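Local coordinates for N5-Carboxyaminoimidazole ribonucleotide synthetase (Staphylococcus aureus subsp. aureus, PDB 3ORQ), which catalyses the ATP-dependent conversion of 5-aminoimidazole ribonucleotide and bicarbonate to N5-carboxyaminoimidazole ribonucleotide in purine biosynthesis, at residues A59-E64 with F81-A86; E214-H217 with F223-I226; S278-I283 with A313-L318. All coordinates share one frame; numbering follows the deposited sequence.

Contact 1: residues A59-E64 with F81-A86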
# COMPACT_ATOMS: atom_id res chain seq x y z
N ALA A 59 -4.22 -8.91 -24.72
CA ALA A 59 -3.61 -9.77 -25.70
C ALA A 59 -2.99 -10.99 -25.03
O ALA A 59 -2.69 -10.97 -23.85
CB ALA A 59 -2.55 -8.99 -26.48
N LYS A 60 -2.81 -12.06 -25.79
CA LYS A 60 -2.13 -13.25 -25.27
C LYS A 60 -0.64 -13.00 -25.07
O LYS A 60 -0.06 -12.09 -25.67
CB LYS A 60 -2.33 -14.46 -26.21
CG LYS A 60 -3.79 -14.82 -26.44
CD LYS A 60 -3.93 -16.10 -27.24
CE LYS A 60 -5.38 -16.48 -27.28
NZ LYS A 60 -5.54 -17.90 -27.69
N TYR A 61 -0.03 -13.81 -24.22
CA TYR A 61 1.39 -13.64 -23.91
C TYR A 61 2.33 -14.05 -25.05
O TYR A 61 3.50 -13.68 -25.05
CB TYR A 61 1.73 -14.39 -22.63
CG TYR A 61 0.87 -14.03 -21.43
CD1 TYR A 61 0.86 -12.74 -20.90
CD2 TYR A 61 0.08 -15.00 -20.81
CE1 TYR A 61 0.08 -12.42 -19.76
CE2 TYR A 61 -0.69 -14.71 -19.67
CZ TYR A 61 -0.68 -13.41 -19.15
OH TYR A 61 -1.47 -13.11 -18.05
N ASP A 62 1.82 -14.77 -26.03
CA ASP A 62 2.61 -15.14 -27.23
C ASP A 62 2.42 -14.12 -28.37
O ASP A 62 3.06 -14.25 -29.41
CB ASP A 62 2.23 -16.54 -27.73
CG ASP A 62 0.72 -16.66 -28.03
OD1 ASP A 62 -0.07 -16.21 -27.18
OD2 ASP A 62 0.30 -17.20 -29.10
N ASP A 63 1.54 -13.13 -28.19
CA ASP A 63 1.15 -12.19 -29.24
C ASP A 63 2.23 -11.12 -29.43
O ASP A 63 2.36 -10.17 -28.63
CB ASP A 63 -0.23 -11.63 -28.89
CG ASP A 63 -0.78 -10.63 -29.92
OD1 ASP A 63 -0.03 -10.10 -30.74
OD2 ASP A 63 -2.01 -10.36 -29.88
N GLU A 64 3.02 -11.28 -30.50
CA GLU A 64 4.20 -10.45 -30.78
C GLU A 64 3.89 -8.98 -31.07
O GLU A 64 4.64 -8.10 -30.66
CB GLU A 64 5.04 -11.08 -31.93
CG GLU A 64 6.35 -10.35 -32.25
CD GLU A 64 7.26 -11.06 -33.30
OE1 GLU A 64 7.19 -12.32 -33.45
OE2 GLU A 64 8.05 -10.34 -33.96
N PHE A 81 4.59 -13.26 -14.40
CA PHE A 81 4.51 -14.71 -14.33
C PHE A 81 5.39 -15.34 -15.43
O PHE A 81 5.58 -14.75 -16.48
CB PHE A 81 3.04 -15.16 -14.44
CG PHE A 81 2.65 -16.36 -13.55
CD1 PHE A 81 2.31 -16.18 -12.20
CD2 PHE A 81 2.56 -17.66 -14.09
CE1 PHE A 81 1.93 -17.28 -11.40
CE2 PHE A 81 2.17 -18.77 -13.30
CZ PHE A 81 1.86 -18.58 -11.95
N GLU A 82 5.93 -16.53 -15.17
CA GLU A 82 6.82 -17.23 -16.08
C GLU A 82 6.16 -17.71 -17.37
O GLU A 82 6.77 -18.42 -18.14
CB GLU A 82 7.43 -18.43 -15.38
CG GLU A 82 7.92 -18.14 -13.98
CD GLU A 82 6.96 -18.60 -12.91
OE1 GLU A 82 5.79 -18.17 -12.91
OE2 GLU A 82 7.40 -19.40 -12.05
N ASN A 83 4.92 -17.28 -17.60
CA ASN A 83 4.16 -17.64 -18.81
C ASN A 83 4.95 -17.54 -20.11
O ASN A 83 5.19 -18.54 -20.76
CB ASN A 83 2.92 -16.73 -18.95
CG ASN A 83 2.40 -16.23 -17.61
OD1 ASN A 83 1.70 -16.95 -16.89
ND2 ASN A 83 2.71 -14.97 -17.29
N ILE A 84 5.35 -16.31 -20.45
CA ILE A 84 5.88 -15.95 -21.77
C ILE A 84 6.98 -16.85 -22.32
O ILE A 84 7.75 -17.42 -21.55
CB ILE A 84 6.36 -14.47 -21.80
CG1 ILE A 84 7.02 -14.15 -23.15
CG2 ILE A 84 7.25 -14.18 -20.60
CD1 ILE A 84 7.28 -12.69 -23.43
N SER A 85 7.06 -16.97 -23.64
CA SER A 85 8.11 -17.75 -24.24
C SER A 85 9.43 -17.00 -24.18
O SER A 85 9.50 -15.80 -24.46
CB SER A 85 7.79 -18.09 -25.69
OG SER A 85 8.30 -17.12 -26.56
N ALA A 86 10.48 -17.74 -23.83
CA ALA A 86 11.82 -17.22 -23.77
C ALA A 86 12.24 -16.59 -25.10
O ALA A 86 12.97 -15.58 -25.11
CB ALA A 86 12.80 -18.34 -23.42

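Contact 2: residues E214-H217 with F223-I226. With ADP (adenosine-5'-diphosphate), chain D.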
# COMPACT_ATOMS: atom_id res chain seq x y z
N GLU A 214 8.60 -19.22 6.64
CA GLU A 214 8.29 -20.62 6.84
C GLU A 214 6.90 -20.94 6.25
O GLU A 214 5.92 -20.26 6.52
CB GLU A 214 8.32 -20.95 8.34
CG GLU A 214 7.79 -22.32 8.65
CD GLU A 214 7.58 -22.58 10.14
OE1 GLU A 214 6.84 -23.56 10.45
OE2 GLU A 214 8.12 -21.82 10.97
N ASN A 215 6.84 -22.00 5.47
CA ASN A 215 5.73 -22.25 4.57
C ASN A 215 5.12 -23.65 4.76
O ASN A 215 5.80 -24.71 4.61
CB ASN A 215 6.19 -22.08 3.11
CG ASN A 215 6.72 -20.69 2.83
OD1 ASN A 215 6.22 -19.71 3.38
ND2 ASN A 215 7.72 -20.58 1.96
N GLU A 216 3.83 -23.64 5.06
CA GLU A 216 3.08 -24.87 5.11
C GLU A 216 2.20 -24.88 3.89
O GLU A 216 1.59 -23.85 3.53
CB GLU A 216 2.25 -24.98 6.38
CG GLU A 216 1.45 -26.28 6.42
CD GLU A 216 0.64 -26.45 7.68
OE1 GLU A 216 0.87 -25.73 8.67
OE2 GLU A 216 -0.24 -27.33 7.67
N HIS A 217 2.15 -26.05 3.24
CA HIS A 217 1.26 -26.26 2.10
C HIS A 217 0.10 -27.17 2.50
O HIS A 217 0.22 -27.97 3.44
CB HIS A 217 2.01 -26.87 0.91
CG HIS A 217 3.06 -25.98 0.32
ND1 HIS A 217 4.31 -25.84 0.88
CD2 HIS A 217 3.05 -25.22 -0.81
CE1 HIS A 217 5.02 -25.00 0.14
NE2 HIS A 217 4.29 -24.62 -0.89
N PHE A 223 -0.43 -22.52 1.94
CA PHE A 223 -1.55 -22.39 2.87
C PHE A 223 -1.22 -21.35 3.91
O PHE A 223 -2.04 -20.48 4.17
CB PHE A 223 -1.71 -23.73 3.56
CG PHE A 223 -2.70 -23.76 4.68
CD1 PHE A 223 -4.04 -23.41 4.47
CD2 PHE A 223 -2.33 -24.32 5.92
CE1 PHE A 223 -4.97 -23.52 5.51
CE2 PHE A 223 -3.25 -24.45 6.96
CZ PHE A 223 -4.57 -24.05 6.76
N LYS A 224 -0.02 -21.43 4.47
CA LYS A 224 0.37 -20.61 5.62
C LYS A 224 1.84 -20.26 5.53
O LYS A 224 2.64 -21.12 5.27
CB LYS A 224 0.11 -21.35 6.94
CG LYS A 224 0.60 -20.59 8.19
CD LYS A 224 0.01 -21.17 9.44
CE LYS A 224 0.14 -22.73 9.42
NZ LYS A 224 1.55 -23.22 9.66
N THR A 225 2.16 -18.99 5.73
CA THR A 225 3.56 -18.52 5.82
C THR A 225 3.73 -17.83 7.14
O THR A 225 2.92 -16.97 7.51
CB THR A 225 3.89 -17.53 4.68
OG1 THR A 225 3.75 -18.24 3.43
CG2 THR A 225 5.30 -16.90 4.84
N ILE A 226 4.77 -18.23 7.88
CA ILE A 226 5.09 -17.62 9.18
C ILE A 226 6.43 -16.96 9.14
O ILE A 226 7.39 -17.54 8.64
CB ILE A 226 5.15 -18.68 10.30
CG1 ILE A 226 3.75 -19.26 10.53
CG2 ILE A 226 5.80 -18.08 11.57
CD1 ILE A 226 3.68 -20.24 11.66
PB ADP D . 4.72 -26.36 -7.61
O1B ADP D . 5.77 -25.81 -8.53
O2B ADP D . 4.40 -25.62 -6.34
O3B ADP D . 3.48 -26.77 -8.37
PA ADP D . 6.57 -27.98 -6.19
O1A ADP D . 7.58 -28.77 -6.99
O2A ADP D . 6.99 -26.67 -5.58
O3A ADP D . 5.24 -27.79 -7.09
O5' ADP D . 5.97 -28.88 -5.00
C5' ADP D . 4.82 -28.48 -4.27
C4' ADP D . 4.86 -29.14 -2.91
O4' ADP D . 4.89 -30.59 -3.04
C3' ADP D . 6.09 -28.76 -2.09
O3' ADP D . 5.94 -27.56 -1.32
C2' ADP D . 6.26 -29.98 -1.19
O2' ADP D . 5.54 -29.81 0.02
C1' ADP D . 5.71 -31.14 -2.00
N9 ADP D . 6.91 -31.75 -2.62
C8 ADP D . 7.37 -31.47 -3.86
N7 ADP D . 8.51 -32.15 -4.13
C5 ADP D . 8.76 -32.91 -3.03
C6 ADP D . 9.81 -33.89 -2.66
N6 ADP D . 10.81 -34.17 -3.54
N1 ADP D . 9.73 -34.44 -1.43
C2 ADP D . 8.74 -34.14 -0.55
N3 ADP D . 7.75 -33.26 -0.83
C4 ADP D . 7.72 -32.63 -2.04

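Contact 3: residues S278-I283 with A313-L318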
# COMPACT_ATOMS: atom_id res chain seq x y z
N SER A 278 4.75 -16.43 -1.04
CA SER A 278 5.23 -16.50 0.34
C SER A 278 5.80 -15.16 0.82
O SER A 278 6.29 -15.04 1.96
CB SER A 278 6.28 -17.62 0.52
OG SER A 278 7.42 -17.40 -0.31
N GLY A 279 5.76 -14.16 -0.05
CA GLY A 279 6.32 -12.84 0.31
C GLY A 279 5.28 -11.78 0.58
O GLY A 279 5.63 -10.62 0.88
N HIS A 280 4.00 -12.14 0.45
CA HIS A 280 2.94 -11.13 0.55
C HIS A 280 2.88 -10.45 1.91
O HIS A 280 2.55 -9.23 1.97
CB HIS A 280 1.58 -11.65 0.15
CG HIS A 280 1.51 -12.07 -1.29
ND1 HIS A 280 2.45 -11.70 -2.22
CD2 HIS A 280 0.65 -12.89 -1.93
CE1 HIS A 280 2.17 -12.25 -3.38
NE2 HIS A 280 1.08 -12.97 -3.24
N TYR A 281 3.31 -11.18 2.97
CA TYR A 281 3.23 -10.69 4.34
C TYR A 281 4.03 -9.37 4.47
O TYR A 281 3.75 -8.52 5.35
CB TYR A 281 3.77 -11.73 5.32
CG TYR A 281 5.27 -11.79 5.22
CD1 TYR A 281 5.88 -12.53 4.21
CD2 TYR A 281 6.07 -10.98 6.02
CE1 TYR A 281 7.23 -12.51 4.04
CE2 TYR A 281 7.46 -10.98 5.87
CZ TYR A 281 8.03 -11.74 4.86
OH TYR A 281 9.40 -11.76 4.66
N SER A 282 5.05 -9.20 3.62
CA SER A 282 6.00 -8.08 3.76
C SER A 282 5.32 -6.74 3.53
O SER A 282 5.83 -5.66 3.90
CB SER A 282 7.16 -8.24 2.76
OG SER A 282 6.68 -8.22 1.43
N ILE A 283 4.14 -6.79 2.91
CA ILE A 283 3.38 -5.53 2.77
C ILE A 283 3.07 -4.96 4.14
O ILE A 283 3.28 -3.81 4.37
CB ILE A 283 2.11 -5.70 1.97
CG1 ILE A 283 2.45 -5.90 0.51
CG2 ILE A 283 1.23 -4.46 2.09
CD1 ILE A 283 1.31 -6.59 -0.28
N ALA A 313 4.56 -12.26 11.76
CA ALA A 313 3.36 -12.35 10.95
C ALA A 313 2.99 -13.76 10.54
O ALA A 313 3.84 -14.63 10.40
CB ALA A 313 3.49 -11.43 9.70
N VAL A 314 1.70 -13.97 10.35
CA VAL A 314 1.19 -15.24 9.94
C VAL A 314 0.27 -14.93 8.79
O VAL A 314 -0.75 -14.22 8.95
CB VAL A 314 0.36 -15.89 11.08
CG1 VAL A 314 -0.25 -17.18 10.60
CG2 VAL A 314 1.24 -16.17 12.26
N MSE A 315 0.63 -15.39 7.61
CA MSE A 315 -0.17 -15.04 6.46
C MSE A 315 -0.88 -16.29 5.96
O MSE A 315 -0.26 -17.35 5.85
CB MSE A 315 0.74 -14.50 5.38
CG MSE A 315 -0.04 -14.15 4.10
SE MSE A 315 1.02 -14.48 2.52
CE MSE A 315 -0.35 -15.44 1.60
N MSE A 316 -2.17 -16.17 5.65
CA MSE A 316 -2.98 -17.30 5.14
C MSE A 316 -3.42 -16.96 3.73
O MSE A 316 -3.89 -15.85 3.49
CB MSE A 316 -4.23 -17.54 5.99
CG MSE A 316 -4.01 -17.64 7.48
SE MSE A 316 -2.90 -19.16 7.96
CE MSE A 316 -4.09 -20.60 7.43
N ASN A 317 -3.30 -17.90 2.80
CA ASN A 317 -3.93 -17.72 1.50
C ASN A 317 -5.43 -17.80 1.65
O ASN A 317 -5.93 -18.41 2.59
CB ASN A 317 -3.47 -18.79 0.52
CG ASN A 317 -2.41 -18.29 -0.43
OD1 ASN A 317 -2.16 -17.07 -0.52
ND2 ASN A 317 -1.76 -19.21 -1.13
N LEU A 318 -6.16 -17.18 0.74
CA LEU A 318 -7.63 -17.40 0.69
C LEU A 318 -8.04 -17.98 -0.65
O LEU A 318 -8.26 -17.26 -1.61
CB LEU A 318 -8.44 -16.14 1.06
CG LEU A 318 -8.34 -15.61 2.50
CD1 LEU A 318 -8.71 -14.11 2.63
CD2 LEU A 318 -9.21 -16.47 3.45

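Contact 1: residues A59-E64 with F81-A86
The side chain of Asn-83 lies flat over one face of the Tyr-61 ring. Its CB meets the ring first, 3.8 Å from CD2 of Tyr-61. The next atom, CG of Asn-83, is 4.0 Å from CE2 of Tyr-61. The amide then runs on across the face. The model places ND2 of Asn-83 over the ring, but its exact position is doubtful. Amide and ring planes are 10° apart, so the two groups stack. Both loops lie at the C-terminal ends of parallel strands, 55-58 and 76-79, in the Rossmann-like preATP-grasp domain. Each leads into the helix that follows, and Asp-63 and Ser-85 are the N-caps of helices 64-73 and 86-95. The ring of Tyr-61 is set by a chi1 of -54°, which turns CG away from its own carbonyl carbon and over to the second loop. Its hydroxyl is hydrogen-bonded to Asp-42, and this fixes the far end of the ring. At the next residue, CG1 of Ile-84 comes within 4.0 Å of the backbone O of Tyr-61. The buried Ile-84 side chain also packs on Leu-67 of helix 64-73.

Contact 2: residues E214-H217 with F223-I226
Lys-224 and Glu-216 form a salt bridge, with NZ of Lys-224 2.8 Å from OE1 of Glu-216. The ammonium meets the carboxylate on its anti side, 19° out of plane. The glutamate chain is extended, whereas the lysine chain bends at chi3 (47°) and chi4 (73°), which curls NZ back to its cross-strand partner. Both groups have further partners on helix 362-372. Glu-366 makes a second salt bridge to the lysine, and the hydroxyl of Tyr-370 is hydrogen-bonded to OE1 of Glu-216. Two carboxylates round one ammonium would be expected to favour the protonated lysine.

The backbones pair antiparallel. Glu-214 and Ile-226 form a hydrogen-bonded pair, with N of Ile-226 2.7 Å from O of Glu-214. N of Glu-216 is hydrogen-bonded to O of Lys-224. In return, O of Glu-216 accepts two N-H groups, from Phe-223 N at 2.9 Å and Lys-224 N at 3.1 Å.

The Phe-223 ring runs alongside the Glu-216 side chain and turns its edge to the carboxylate, CD2 of Phe-223 lying 4.1 Å from CD of Glu-216. On the other face of the sheet, Asn-215 and Thr-225 lie side by side and touch Ser-278.

His-217 points away from the second strand to the nucleotide. O3' of the ADP ribose sits over one face of its imidazole, toward the rim, 3.1 Å from CE1 of His-217. The two strands form a beta hairpin with a classic bulge, Phe-223 and Lys-224 both facing Glu-216. It belongs to the ATP-grasp domain and brings His-217 into the nucleotide pocket.

Contact 3: residues S278-I283 with A313-L318
His-280 and Tyr-281 face strand 313-318 and meet the selenomethionine Met-315. Before them, Ser-278 turns its side chain from the strand. Its OG is hydrogen-bonded to His-276 and Ser-196. Gly-279 starts a type I turn that ends at Ser-282.

At His-280 the touching atom is CB, 3.7 Å from SE of Met-315. The imidazole leads on away from the selenium, whose distance to the ring centroid is 5.4 Å. The approach is oblique, 62° off the ring normal. With chi1 at 178° the Met-315 chain leaves the strand with CG opposite the backbone N, and the rotation at chi2 brings SE against the turn. There SE also lies 4.0 Å from the backbone N of Tyr-281. The histidine has other neighbours too: its ring meets that of His-354, and its side chain packs on Tyr-341.

Tyr-281 lays its CB over the strand. That atom is 4.1 Å from CB of Met-315 and 4.4 Å from CB of Ala-313. Its chi1 of 74° sets CG between the backbone N and the carbonyl carbon, and the ring swings away from the strand. The hydroxyl ends in a hydrogen bond to Gln-213, while CB of Ser-282 covers part of one ring face.

Ser-282 closes the turn. Its OG is 2.7 Å from O of Gly-279, nearly in line with the C=O bond, and the same oxygen also accepts the backbone N of Ser-282.

The contact joins the ATP-grasp and C-terminal domains. The turn leads into helix 282-285 and packs on one face of the large antiparallel sheet. Tyr-281 reaches Pro-211 of strand 207-218 and Val-227 of strand 221-227. Strand 313-319 runs between strands 221-227 and 351-358, and its Val-314 and Met-316 pack on helix 362-372.

How the contacts relate
Contacts 2 and 3 are buried and adjoin, with centres 9 Å apart. Contact 1 is only partly buried and lies on the opposite side of the chain's centre, about 27 to 30 Å from the other two, centre to centre. Contacts 2 and 3 share one antiparallel sheet, in which strands 221-227 and 313-319 are neighbours. A probable backbone hydrogen bond joins Thr-225 O to Met-315 N, and Phe-223 packs against Met-316. The chemistry differs accordingly. Contact 2 is strand pairing with a salt bridge. Contact 3 is apolar packing of a turn on the sheet. Contact 1 joins two loops by an amide-ring stack, with no hydrogen bond between them.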